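Local coordinates for protein bile salt hydrolase/transferase (Clostridium perfringens, PDB 2BJF) that hydrolyses the amide bond of glycine- and taurine-conjugated bile salts as an N-terminal thiol hydrolase and can also act as a bile acid acyltransferase, at residues Gly191-Asn195 with Phe234-Ala238; Leu249-Phe253 with Tyr278-Met282; Val259-Arg263 with Ser273-Gln277. One frame throughout, in Å; residues are numbered along the deposited sequence. Where two conformers were deposited one is given.

Contact 1. Residues Gly191-Asn195 with Phe234-Ala238; sequences GLRYN and FLRDA
The irregular chain of Gly191-Asn195 runs past one flank of the helical turn Phe234-Ala238, with the CA atoms of Leu192 and Phe234 8.8 Å apart and those of Tyr194 and Ala238 closing to 6.9 Å. Leu192 and Tyr194, two residues apart in an extended stretch, both reach across to the helix. Leu192 sets a single methyl on Phe234: CD1 stands 3.7 Å from the ring centroid, almost exactly on the ring normal, a CH-pi contact over the face. The second CH-pi contact reverses the roles, because here the helix brings the methyl and the loop the ring. Ala238 CB sits 3.4 Å from the centroid of the Tyr194 ring, only 4° off its normal. With CG beside the backbone N (chi1 -49°), the Tyr194 ring lies along the helix flank and its hydroxyl comes to the edge of the Phe234 ring, OH to CD1 3.3 Å.

There the phenol donates to Asp237, OH to OD2 2.6 Å, using the anti lone pair of that oxygen; ring and carboxylate planes are turned 49° apart. The same OD2 takes a salt bridge from Lys241, one helical turn on. Phe234 also meets Phe200 of a second subunit edge-to-face, while Gly264 of a third subunit packs on Tyr194 and Ala238, so the contact is built into the tetramer. A short bond to a carboxylate that also pairs with a lysine implies a well-fixed phenol, its hydroxyl end held in place by the carboxylate and its ring seated against the Ala238 methyl.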
ATOM      1  N   GLY A 191      10.445  -4.305  -7.430  1.00  9.59           N
ATOM      2  CA  GLY A 191      11.142  -3.226  -6.733  1.00  9.87           C
ATOM      3  C   GLY A 191      11.425  -3.476  -5.260  1.00 10.00           C
ATOM      4  O   GLY A 191      12.019  -2.625  -4.593  1.00 10.02           O
ATOM      5  N   LEU A 192      11.004  -4.631  -4.748  1.00 10.11           N
ATOM      6  CA  LEU A 192      11.255  -4.996  -3.348  1.00 10.30           C
ATOM      7  C   LEU A 192      12.730  -5.307  -3.096  1.00 10.41           C
ATOM      8  O   LEU A 192      13.418  -5.835  -3.970  1.00 10.39           O
ATOM      9  CB  LEU A 192      10.394  -6.192  -2.925  1.00 10.29           C
ATOM     10  CG  LEU A 192       8.872  -6.043  -2.828  1.00 10.53           C
ATOM     11  CD1 LEU A 192       8.249  -7.394  -2.503  1.00 11.31           C
ATOM     12  CD2 LEU A 192       8.460  -4.995  -1.794  1.00 11.26           C
ATOM     13  N   ARG A 193      13.204  -4.975  -1.895  1.00 10.56           N
ATOM     14  CA  ARG A 193      14.591  -5.226  -1.501  1.00 10.78           C
ATOM     15  C   ARG A 193      14.668  -5.755  -0.072  1.00 11.13           C
ATOM     16  O   ARG A 193      14.026  -5.217   0.831  1.00 11.14           O
ATOM     17  CB  ARG A 193      15.435  -3.953  -1.631  1.00 10.82           C
ATOM     18  CG  ARG A 193      15.773  -3.566  -3.067  1.00 10.67           C
ATOM     19  CD  ARG A 193      16.575  -2.274  -3.129  1.00 10.58           C
ATOM     20  NE  ARG A 193      15.746  -1.091  -2.899  1.00 10.08           N
ATOM     21  CZ  ARG A 193      16.186   0.164  -2.958  1.00 10.31           C
ATOM     22  NH1 ARG A 193      17.459   0.421  -3.238  1.00 10.36           N
ATOM     23  NH2 ARG A 193      15.350   1.170  -2.736  1.00 10.49           N
ATOM     24  N   TYR A 194      15.454  -6.810   0.127  1.00 11.37           N
ATOM     25  CA  TYR A 194      15.633  -7.388   1.460  1.00 11.76           C
ATOM     26  C   TYR A 194      16.675  -6.608   2.251  1.00 12.01           C
ATOM     27  O   TYR A 194      16.642  -6.580   3.483  1.00 12.22           O
ATOM     28  CB  TYR A 194      16.033  -8.865   1.374  1.00 11.79           C
ATOM     29  CG  TYR A 194      15.172  -9.690   0.446  1.00 11.71           C
ATOM     30  CD1 TYR A 194      13.779  -9.674   0.555  1.00 11.79           C
ATOM     31  CD2 TYR A 194      15.748 -10.489  -0.541  1.00 11.89           C
ATOM     32  CE1 TYR A 194      12.983 -10.427  -0.299  1.00 11.72           C
ATOM     33  CE2 TYR A 194      14.960 -11.249  -1.402  1.00 11.93           C
ATOM     34  CZ  TYR A 194      13.580 -11.213  -1.271  1.00 11.79           C
ATOM     35  OH  TYR A 194      12.791 -11.961  -2.111  1.00 11.98           O
ATOM     36  N   ASN A 195      17.597  -5.978   1.527  1.00 12.11           N
ATOM     37  CA  ASN A 195      18.661  -5.188   2.133  1.00 12.45           C
ATOM     38  C   ASN A 195      18.166  -3.822   2.579  1.00 12.21           C
ATOM     39  O   ASN A 195      17.442  -3.144   1.848  1.00 12.31           O
ATOM     40  CB  ASN A 195      19.833  -5.033   1.161  1.00 12.71           C
ATOM     41  CG  ASN A 195      20.520  -6.352   0.855  1.00 13.82           C
ATOM     42  OD1 ASN A 195      20.440  -7.305   1.632  1.00 15.46           O
ATOM     43  ND2 ASN A 195      21.203  -6.413  -0.284  1.00 15.29           N
ATOM     44  N   PHE A 234       8.087 -14.022  -1.354  1.00 10.28           N
ATOM     45  CA  PHE A 234       9.291 -13.233  -1.111  1.00 10.36           C
ATOM     46  C   PHE A 234      10.034 -13.611   0.174  1.00 10.51           C
ATOM     47  O   PHE A 234      11.262 -13.579   0.202  1.00 10.40           O
ATOM     48  CB  PHE A 234       8.987 -11.732  -1.177  1.00 10.39           C
ATOM     49  CG  PHE A 234       8.824 -11.216  -2.579  1.00 10.46           C
ATOM     50  CD1 PHE A 234       9.936 -10.842  -3.332  1.00 10.87           C
ATOM     51  CD2 PHE A 234       7.563 -11.122  -3.158  1.00 10.69           C
ATOM     52  CE1 PHE A 234       9.792 -10.371  -4.643  1.00 11.33           C
ATOM     53  CE2 PHE A 234       7.405 -10.653  -4.466  1.00 11.01           C
ATOM     54  CZ  PHE A 234       8.524 -10.278  -5.209  1.00 11.35           C
ATOM     55  N   LEU A 235       9.297 -13.980   1.224  1.00 10.80           N
ATOM     56  CA  LEU A 235       9.924 -14.469   2.458  1.00 11.07           C
ATOM     57  C   LEU A 235      10.714 -15.751   2.202  1.00 11.00           C
ATOM     58  O   LEU A 235      11.813 -15.928   2.733  1.00 11.08           O
ATOM     59  CB  LEU A 235       8.887 -14.708   3.562  1.00 11.25           C
ATOM     60  CG  LEU A 235       8.165 -13.509   4.180  1.00 12.14           C
ATOM     61  CD1 LEU A 235       7.182 -14.010   5.211  1.00 13.11           C
ATOM     62  CD2 LEU A 235       9.122 -12.510   4.805  1.00 13.45           C
ATOM     63  N   ARG A 236      10.144 -16.637   1.387  1.00 11.08           N
ATOM     64  CA  ARG A 236      10.810 -17.875   0.987  1.00 11.19           C
ATOM     65  C   ARG A 236      12.060 -17.576   0.161  1.00 11.20           C
ATOM     66  O   ARG A 236      13.135 -18.109   0.439  1.00 11.20           O
ATOM     67  CB  ARG A 236       9.847 -18.764   0.194  1.00 11.16           C
ATOM     68  CG  ARG A 236      10.441 -20.077  -0.288  1.00 11.65           C
ATOM     69  CD  ARG A 236       9.504 -20.775  -1.258  1.00 11.76           C
ATOM     70  NE  ARG A 236      10.026 -22.078  -1.660  1.00 11.98           N
ATOM     71  CZ  ARG A 236      10.799 -22.291  -2.721  1.00 12.97           C
ATOM     72  NH1 ARG A 236      11.146 -21.285  -3.516  1.00 13.00           N
ATOM     73  NH2 ARG A 236      11.224 -23.518  -2.992  1.00 13.49           N
ATOM     74  N   ASP A 237      11.909 -16.716  -0.845  1.00 11.16           N
ATOM     75  CA  ASP A 237      13.017 -16.332  -1.717  1.00 11.30           C
ATOM     76  C   ASP A 237      14.188 -15.746  -0.929  1.00 11.27           C
ATOM     77  O   ASP A 237      15.344 -16.101  -1.171  1.00 11.19           O
ATOM     78  CB  ASP A 237      12.546 -15.334  -2.778  1.00 11.44           C
ATOM     79  CG  ASP A 237      13.669 -14.885  -3.696  1.00 11.96           C
ATOM     80  OD1 ASP A 237      14.194 -15.724  -4.460  1.00 13.22           O
ATOM     81  OD2 ASP A 237      14.024 -13.691  -3.653  1.00 12.25           O
ATOM     82  N   ALA A 238      13.879 -14.858   0.015  1.00 11.30           N
ATOM     83  CA  ALA A 238      14.896 -14.191   0.825  1.00 11.47           C
ATOM     84  C   ALA A 238      15.695 -15.174   1.669  1.00 11.67           C
ATOM     85  O   ALA A 238      16.914 -15.041   1.801  1.00 11.73           O
ATOM     86  CB  ALA A 238      14.259 -13.140   1.709  1.00 11.36           C
TER

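Contact 2. Residues Leu249-Phe253 with Tyr278-Met282; sequences LIEFF and YTSCM
Cys281 turns SG anti to its backbone N (chi1 178°), which carries the sulfur toward the helix, over one face of the Phe252 ring; Phe252 likewise has CG opposite its own N. The sulfur stands 3.7 Å from the ring centroid, 16° off the normal and displaced toward the rim on the CG side: a Cys sulfur-aromatic contact. Cys281 CB lies over the same ring at a flatter angle, adding a CH-pi contact, and Leu249 CD1 closes on SG at 3.6 Å.

Phe253 takes a different rotamer, CG beside N, and passes alongside Thr279 in the opposite direction. Its CE1 touches the methyl CG2 of Thr279 at 3.7 Å, and CE2 meets Cys281 CB at 3.8 Å. Thr279 thus gives the helix its methyl, while its hydroxyl bonds to Asn19.

The two segments pack without hydrogen bonds between them, though ring carbons also meet the backbone oxygens of Ser280 and Thr279. The axes of 249-253 and 278-282 approach to 9.3 Å, with N-to-C directions 144° apart. A helix laid on an antiparallel sheet is the layered packing of the Ntn-hydrolase αββα fold. On the strand's other face Ser280 bonds to Asp69 and touches Arg18, a deoxycholate-binding residue. Strand 275-283 is held between strands 14-22 and 288-293, and the Phe252 ring reaches on to Leu5 and Leu7 of strand 3-8.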
ATOM      1  N   LEU A 249      13.674 -27.242  10.062  1.00 12.91           N
ATOM      2  CA  LEU A 249      12.245 -27.399  10.344  1.00 12.30           C
ATOM      3  C   LEU A 249      11.547 -26.124  10.828  1.00 11.99           C
ATOM      4  O   LEU A 249      10.491 -25.757  10.309  1.00 11.82           O
ATOM      5  CB  LEU A 249      12.020 -28.537  11.349  1.00 12.33           C
ATOM      6  CG  LEU A 249      10.578 -28.899  11.723  1.00 12.30           C
ATOM      7  CD1 LEU A 249       9.776 -29.337  10.503  1.00 12.60           C
ATOM      8  CD2 LEU A 249      10.565 -29.985  12.786  1.00 12.26           C
ATOM      9  N   ILE A 250      12.135 -25.452  11.815  1.00 11.49           N
ATOM     10  CA  ILE A 250      11.487 -24.291  12.427  1.00 11.26           C
ATOM     11  C   ILE A 250      11.322 -23.109  11.460  1.00 10.99           C
ATOM     12  O   ILE A 250      10.370 -22.338  11.582  1.00 10.91           O
ATOM     13  CB  ILE A 250      12.176 -23.861  13.765  1.00 11.26           C
ATOM     14  CG1 ILE A 250      11.224 -23.026  14.632  1.00 11.58           C
ATOM     15  CG2 ILE A 250      13.493 -23.124  13.514  1.00 11.56           C
ATOM     16  CD1 ILE A 250       9.977 -23.770  15.100  1.00 11.56           C
ATOM     17  N   GLU A 251      12.230 -22.996  10.488  1.00 10.87           N
ATOM     18  CA  GLU A 251      12.173 -21.924   9.487  1.00 10.66           C
ATOM     19  C   GLU A 251      10.889 -21.980   8.657  1.00 10.59           C
ATOM     20  O   GLU A 251      10.323 -20.944   8.296  1.00 10.54           O
ATOM     21  CB  GLU A 251      13.393 -21.969   8.560  1.00 10.78           C
ATOM     22  CG  GLU A 251      14.749 -21.782   9.247  1.00 10.78           C
ATOM     23  CD  GLU A 251      14.959 -20.396   9.849  1.00 10.81           C
ATOM     24  OE1 GLU A 251      14.071 -19.525   9.733  1.00 11.31           O
ATOM     25  OE2 GLU A 251      16.033 -20.180  10.444  1.00 11.73           O
ATOM     26  N   PHE A 252      10.448 -23.201   8.362  1.00 10.53           N
ATOM     27  CA  PHE A 252       9.190 -23.452   7.662  1.00 10.31           C
ATOM     28  C   PHE A 252       8.029 -22.789   8.404  1.00 10.31           C
ATOM     29  O   PHE A 252       7.197 -22.113   7.797  1.00 10.38           O
ATOM     30  CB  PHE A 252       8.970 -24.965   7.547  1.00 10.31           C
ATOM     31  CG  PHE A 252       7.839 -25.361   6.640  1.00 10.06           C
ATOM     32  CD1 PHE A 252       8.087 -25.709   5.316  1.00 10.48           C
ATOM     33  CD2 PHE A 252       6.531 -25.426   7.118  1.00 10.48           C
ATOM     34  CE1 PHE A 252       7.047 -26.091   4.472  1.00 10.50           C
ATOM     35  CE2 PHE A 252       5.485 -25.806   6.281  1.00 10.42           C
ATOM     36  CZ  PHE A 252       5.745 -26.136   4.955  1.00 10.39           C
ATOM     37  N   PHE A 253       7.994 -22.971   9.723  1.00 10.21           N
ATOM     38  CA  PHE A 253       6.939 -22.408  10.560  1.00 10.11           C
ATOM     39  C   PHE A 253       7.030 -20.887  10.670  1.00 10.20           C
ATOM     40  O   PHE A 253       6.005 -20.205  10.691  1.00 10.29           O
ATOM     41  CB  PHE A 253       6.937 -23.073  11.941  1.00 10.00           C
ATOM     42  CG  PHE A 253       6.400 -24.479  11.928  1.00  9.92           C
ATOM     43  CD1 PHE A 253       5.073 -24.731  12.267  1.00 10.31           C
ATOM     44  CD2 PHE A 253       7.214 -25.548  11.558  1.00 10.11           C
ATOM     45  CE1 PHE A 253       4.566 -26.031  12.246  1.00  9.52           C
ATOM     46  CE2 PHE A 253       6.717 -26.851  11.533  1.00  9.85           C
ATOM     47  CZ  PHE A 253       5.390 -27.092  11.877  1.00  9.88           C
ATOM     48  N   TYR A 278      -4.376 -25.003  11.909  1.00  9.74           N
ATOM     49  CA  TYR A 278      -3.142 -25.773  12.066  1.00  9.55           C
ATOM     50  C   TYR A 278      -2.111 -25.444  10.990  1.00  9.62           C
ATOM     51  O   TYR A 278      -2.441 -24.892   9.935  1.00  9.38           O
ATOM     52  CB  TYR A 278      -3.409 -27.291  12.151  1.00  9.42           C
ATOM     53  CG  TYR A 278      -3.825 -27.980  10.866  1.00  9.28           C
ATOM     54  CD1 TYR A 278      -2.875 -28.388   9.926  1.00  8.96           C
ATOM     55  CD2 TYR A 278      -5.164 -28.266  10.613  1.00  9.10           C
ATOM     56  CE1 TYR A 278      -3.254 -29.037   8.753  1.00  9.06           C
ATOM     57  CE2 TYR A 278      -5.552 -28.921   9.447  1.00  9.22           C
ATOM     58  CZ  TYR A 278      -4.594 -29.295   8.521  1.00  9.20           C
ATOM     59  OH  TYR A 278      -4.981 -29.940   7.369  1.00  9.40           O
ATOM     60  N   THR A 279      -0.860 -25.776  11.286  1.00  9.59           N
ATOM     61  CA  THR A 279       0.235 -25.644  10.340  1.00  9.86           C
ATOM     62  C   THR A 279       0.950 -26.984  10.273  1.00  9.74           C
ATOM     63  O   THR A 279       1.455 -27.477  11.284  1.00  9.59           O
ATOM     64  CB  THR A 279       1.215 -24.534  10.766  1.00  9.91           C
ATOM     65  OG1 THR A 279       0.508 -23.293  10.886  1.00 10.39           O
ATOM     66  CG2 THR A 279       2.338 -24.374   9.746  1.00 10.41           C
ATOM     67  N   SER A 280       0.967 -27.579   9.083  1.00  9.78           N
ATOM     68  CA  SER A 280       1.617 -28.868   8.878  1.00  9.88           C
ATOM     69  C   SER A 280       2.892 -28.716   8.058  1.00  9.99           C
ATOM     70  O   SER A 280       2.989 -27.841   7.196  1.00  9.83           O
ATOM     71  CB  SER A 280       0.663 -29.860   8.208  1.00  9.84           C
ATOM     72  OG  SER A 280       0.384 -29.495   6.869  1.00  9.88           O
ATOM     73  N   CYS A 281       3.868 -29.567   8.351  1.00 10.19           N
ATOM     74  CA  CYS A 281       5.126 -29.605   7.622  1.00 10.29           C
ATOM     75  C   CYS A 281       5.576 -31.051   7.515  1.00 10.48           C
ATOM     76  O   CYS A 281       5.890 -31.687   8.521  1.00 10.36           O
ATOM     77  CB  CYS A 281       6.193 -28.770   8.332  1.00 10.36           C
ATOM     78  SG  CYS A 281       7.815 -28.810   7.533  1.00 10.83           S
ATOM     79  N   MET A 282       5.598 -31.564   6.291  1.00 10.62           N
ATOM     80  CA  MET A 282       5.986 -32.944   6.037  1.00 11.05           C
ATOM     81  C   MET A 282       7.423 -33.010   5.550  1.00 11.07           C
ATOM     82  O   MET A 282       7.785 -32.344   4.579  1.00 11.01           O
ATOM     83  CB  MET A 282       5.057 -33.569   4.991  1.00 10.97           C
ATOM     84  CG  MET A 282       3.623 -33.739   5.460  1.00 11.40           C
ATOM     85  SD  MET A 282       2.469 -34.061   4.115  1.00 11.63           S
ATOM     86  CE  MET A 282       2.002 -32.396   3.650  1.00 12.32           C
TER

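Contact 3. Residues Val259-Arg263 with Ser273-Gln277; sequences VAMVR and SDLTQ
Two hydrogen bonds join Met261 to Thr276, where the loop Val259-Arg263 runs roughly antiparallel to the start of strand 275-283. The stronger is from backbone to side chain: Met261 N donates a hydrogen bond to Thr276 OG1 at 2.8 Å, with 152° at the hydrogen. Placing OG1 beside its own backbone N (chi1 -64°) points the hydroxyl at the loop, where it also lies against Ala260 CB. The return bond, Thr276 N to Met261 O at 3.5 Å, is straight but long and weak. Farther along, a water lies within hydrogen-bonding distance of both Val262 O (2.8 Å) and Asp274 O (2.9 Å), bridging two carbonyls that do not bond to each other directly.

Packing of polar on apolar groups makes up the rest. The extended Met261 chain crosses the Asp274 side chain and sets SD against its carboxylate, 3.5 Å from OD2. Leu275 begins pointing away from the loop, but its two methyls fork back around Arg263: CD2 rests 3.4 Å from Arg263 CA, and CD1 covers one face of the guanidinium near its rim. The bend at chi3 (-63°) turns that flat group over the methyl. Ser273 CB lies beside Arg263 CG.

Several polar ends are completed elsewhere: Ser273 OG bonds to Asp243 of a third subunit, and Thr276 OG1 also pairs with Asp21. The side chain of Asp274 is about 5 Å from a bound taurine. That of Met261 is about 7 Å from the side chain of Cys2, the probable nucleophile. Direct backbone pairing is sparse beside this product site; the threonine hydroxyl, the water and the leucine packed on an arginine whose NE pairs with Glu251 of the third subunit supplement it, together with partners such as Tyr294.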
ATOM      1  N   VAL A 259       1.858 -15.318   7.476  1.00 10.50           N
ATOM      2  CA  VAL A 259       0.596 -15.270   6.734  1.00 10.34           C
ATOM      3  C   VAL A 259      -0.551 -15.973   7.469  1.00 10.37           C
ATOM      4  O   VAL A 259      -1.622 -16.198   6.901  1.00 10.25           O
ATOM      5  CB  VAL A 259       0.750 -15.819   5.285  1.00 10.30           C
ATOM      6  CG1 VAL A 259       1.584 -14.863   4.434  1.00 10.40           C
ATOM      7  CG2 VAL A 259       1.354 -17.226   5.280  1.00 10.58           C
ATOM      8  N   ALA A 260      -0.322 -16.298   8.740  1.00 10.32           N
ATOM      9  CA  ALA A 260      -1.334 -16.940   9.572  1.00 10.30           C
ATOM     10  C   ALA A 260      -2.418 -15.954  10.002  1.00 10.41           C
ATOM     11  O   ALA A 260      -2.129 -14.802  10.332  1.00 10.38           O
ATOM     12  CB  ALA A 260      -0.685 -17.591  10.792  1.00 10.25           C
ATOM     13  N   MET A 261      -3.668 -16.412   9.985  1.00 10.44           N
ATOM     14  CA  MET A 261      -4.797 -15.595  10.427  1.00 10.66           C
ATOM     15  C   MET A 261      -4.928 -15.615  11.947  1.00 10.47           C
ATOM     16  O   MET A 261      -4.701 -16.648  12.586  1.00 10.63           O
ATOM     17  CB  MET A 261      -6.099 -16.062   9.776  1.00 10.64           C
ATOM     18  CG  MET A 261      -6.150 -15.841   8.276  1.00 10.76           C
ATOM     19  SD  MET A 261      -7.647 -16.511   7.541  1.00 11.61           S
ATOM     20  CE  MET A 261      -7.272 -16.309   5.803  1.00 11.49           C
ATOM     21  N   VAL A 262      -5.303 -14.465  12.503  1.00 10.32           N
ATOM     22  CA  VAL A 262      -5.370 -14.246  13.950  1.00 10.36           C
ATOM     23  C   VAL A 262      -6.818 -13.975  14.364  1.00 10.27           C
ATOM     24  O   VAL A 262      -7.521 -13.207  13.701  1.00 10.19           O
ATOM     25  CB  VAL A 262      -4.471 -13.048  14.372  1.00 10.30           C
ATOM     26  CG1 VAL A 262      -4.461 -12.868  15.884  1.00 10.48           C
ATOM     27  CG2 VAL A 262      -3.046 -13.227  13.853  1.00 10.73           C
ATOM     28  N   ARG A 263      -7.255 -14.605  15.455  1.00 10.35           N
ATOM     29  CA  ARG A 263      -8.640 -14.492  15.928  1.00 10.58           C
ATOM     30  C   ARG A 263      -9.127 -13.049  16.037  1.00 10.52           C
ATOM     31  O   ARG A 263      -8.473 -12.209  16.660  1.00 10.61           O
ATOM     32  CB  ARG A 263      -8.820 -15.203  17.277  1.00 10.53           C
ATOM     33  CG  ARG A 263     -10.273 -15.510  17.622  1.00 11.00           C
ATOM     34  CD  ARG A 263     -10.425 -16.113  19.017  1.00 11.08           C
ATOM     35  NE  ARG A 263      -9.745 -17.400  19.154  1.00 11.92           N
ATOM     36  CZ  ARG A 263     -10.270 -18.580  18.835  1.00 12.54           C
ATOM     37  NH1 ARG A 263     -11.501 -18.667  18.344  1.00 13.00           N
ATOM     38  NH2 ARG A 263      -9.553 -19.683  19.008  1.00 13.28           N
ATOM     39  N   SER A 273     -14.728 -15.893  13.242  1.00 14.51           N
ATOM     40  CA  SER A 273     -13.309 -15.625  13.037  1.00 13.84           C
ATOM     41  C   SER A 273     -12.634 -16.729  12.230  1.00 13.54           C
ATOM     42  O   SER A 273     -12.621 -17.896  12.635  1.00 13.38           O
ATOM     43  CB  SER A 273     -12.589 -15.420  14.372  1.00 13.90           C
ATOM     44  OG  SER A 273     -12.975 -14.198  14.971  1.00 13.77           O
ATOM     45  N   ASP A 274     -12.090 -16.347  11.080  1.00 12.97           N
ATOM     46  CA  ASP A 274     -11.281 -17.235  10.257  1.00 12.63           C
ATOM     47  C   ASP A 274      -9.897 -17.332  10.897  1.00 12.27           C
ATOM     48  O   ASP A 274      -9.267 -16.309  11.180  1.00 12.14           O
ATOM     49  CB  ASP A 274     -11.184 -16.677   8.833  1.00 12.76           C
ATOM     50  CG  ASP A 274     -10.884 -17.744   7.791  1.00 13.12           C
ATOM     51  OD1 ASP A 274     -10.673 -18.921   8.150  1.00 13.72           O
ATOM     52  OD2 ASP A 274     -10.858 -17.394   6.591  1.00 13.42           O
ATOM     53  N   LEU A 275      -9.443 -18.559  11.142  1.00 11.85           N
ATOM     54  CA  LEU A 275      -8.175 -18.801  11.838  1.00 11.46           C
ATOM     55  C   LEU A 275      -7.273 -19.735  11.049  1.00 11.11           C
ATOM     56  O   LEU A 275      -7.758 -20.576  10.294  1.00 11.01           O
ATOM     57  CB  LEU A 275      -8.422 -19.454  13.208  1.00 11.66           C
ATOM     58  CG  LEU A 275      -9.533 -19.002  14.157  1.00 11.62           C
ATOM     59  CD1 LEU A 275      -9.531 -19.860  15.416  1.00 12.42           C
ATOM     60  CD2 LEU A 275      -9.384 -17.542  14.513  1.00 12.38           C
ATOM     61  N   THR A 276      -5.962 -19.597  11.242  1.00 10.65           N
ATOM     62  CA  THR A 276      -5.035 -20.659  10.866  1.00 10.26           C
ATOM     63  C   THR A 276      -5.175 -21.730  11.945  1.00 10.17           C
ATOM     64  O   THR A 276      -4.554 -21.643  13.014  1.00 10.11           O
ATOM     65  CB  THR A 276      -3.584 -20.155  10.733  1.00 10.17           C
ATOM     66  OG1 THR A 276      -3.518 -19.200   9.666  1.00 10.54           O
ATOM     67  CG2 THR A 276      -2.629 -21.310  10.427  1.00 10.00           C
ATOM     68  N   GLN A 277      -6.011 -22.726  11.661  0.50 10.03           N
ATOM     69  CA  GLN A 277      -6.343 -23.778  12.623  0.50  9.99           C
ATOM     70  C   GLN A 277      -5.141 -24.660  12.942  0.50  9.88           C
ATOM     71  O   GLN A 277      -4.920 -25.021  14.100  0.50  9.91           O
ATOM     72  CB  GLN A 277      -7.508 -24.633  12.113  0.50  9.99           C
ATOM     73  CG  GLN A 277      -8.817 -23.872  11.904  0.50 10.19           C
ATOM     74  CD  GLN A 277      -9.593 -23.597  13.190  0.50 10.23           C
ATOM     75  OE1 GLN A 277     -10.538 -22.809  13.192  0.50 10.43           O
ATOM     76  NE2 GLN A 277      -9.205 -24.250  14.282  0.50 10.26           N
TER
HETATM   77  O   HOH W   1      -9.972 -13.870  12.529  1.00 10.15           O

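Along the chain contact 1 closes first, and contacts 2 and 3 follow, on the next helix, the loop after it and strand 275-283. Contact 3 falls within the span bridged by contact 2: both use that strand, with their centres 16 Å apart, and the chain between leaves helix 249-257, makes the loop of contact 3 and returns as the strand. Contact 1, on helix 225-243, lies 20 Å from contact 2 and 24 Å from contact 3, centre to centre. None touches another except where 2 and 3 adjoin in sequence. Contact 3 lies near the bound taurine and contact 2 near Arg18, whereas contact 1 is remote from the sites; all three also meet the third subunit.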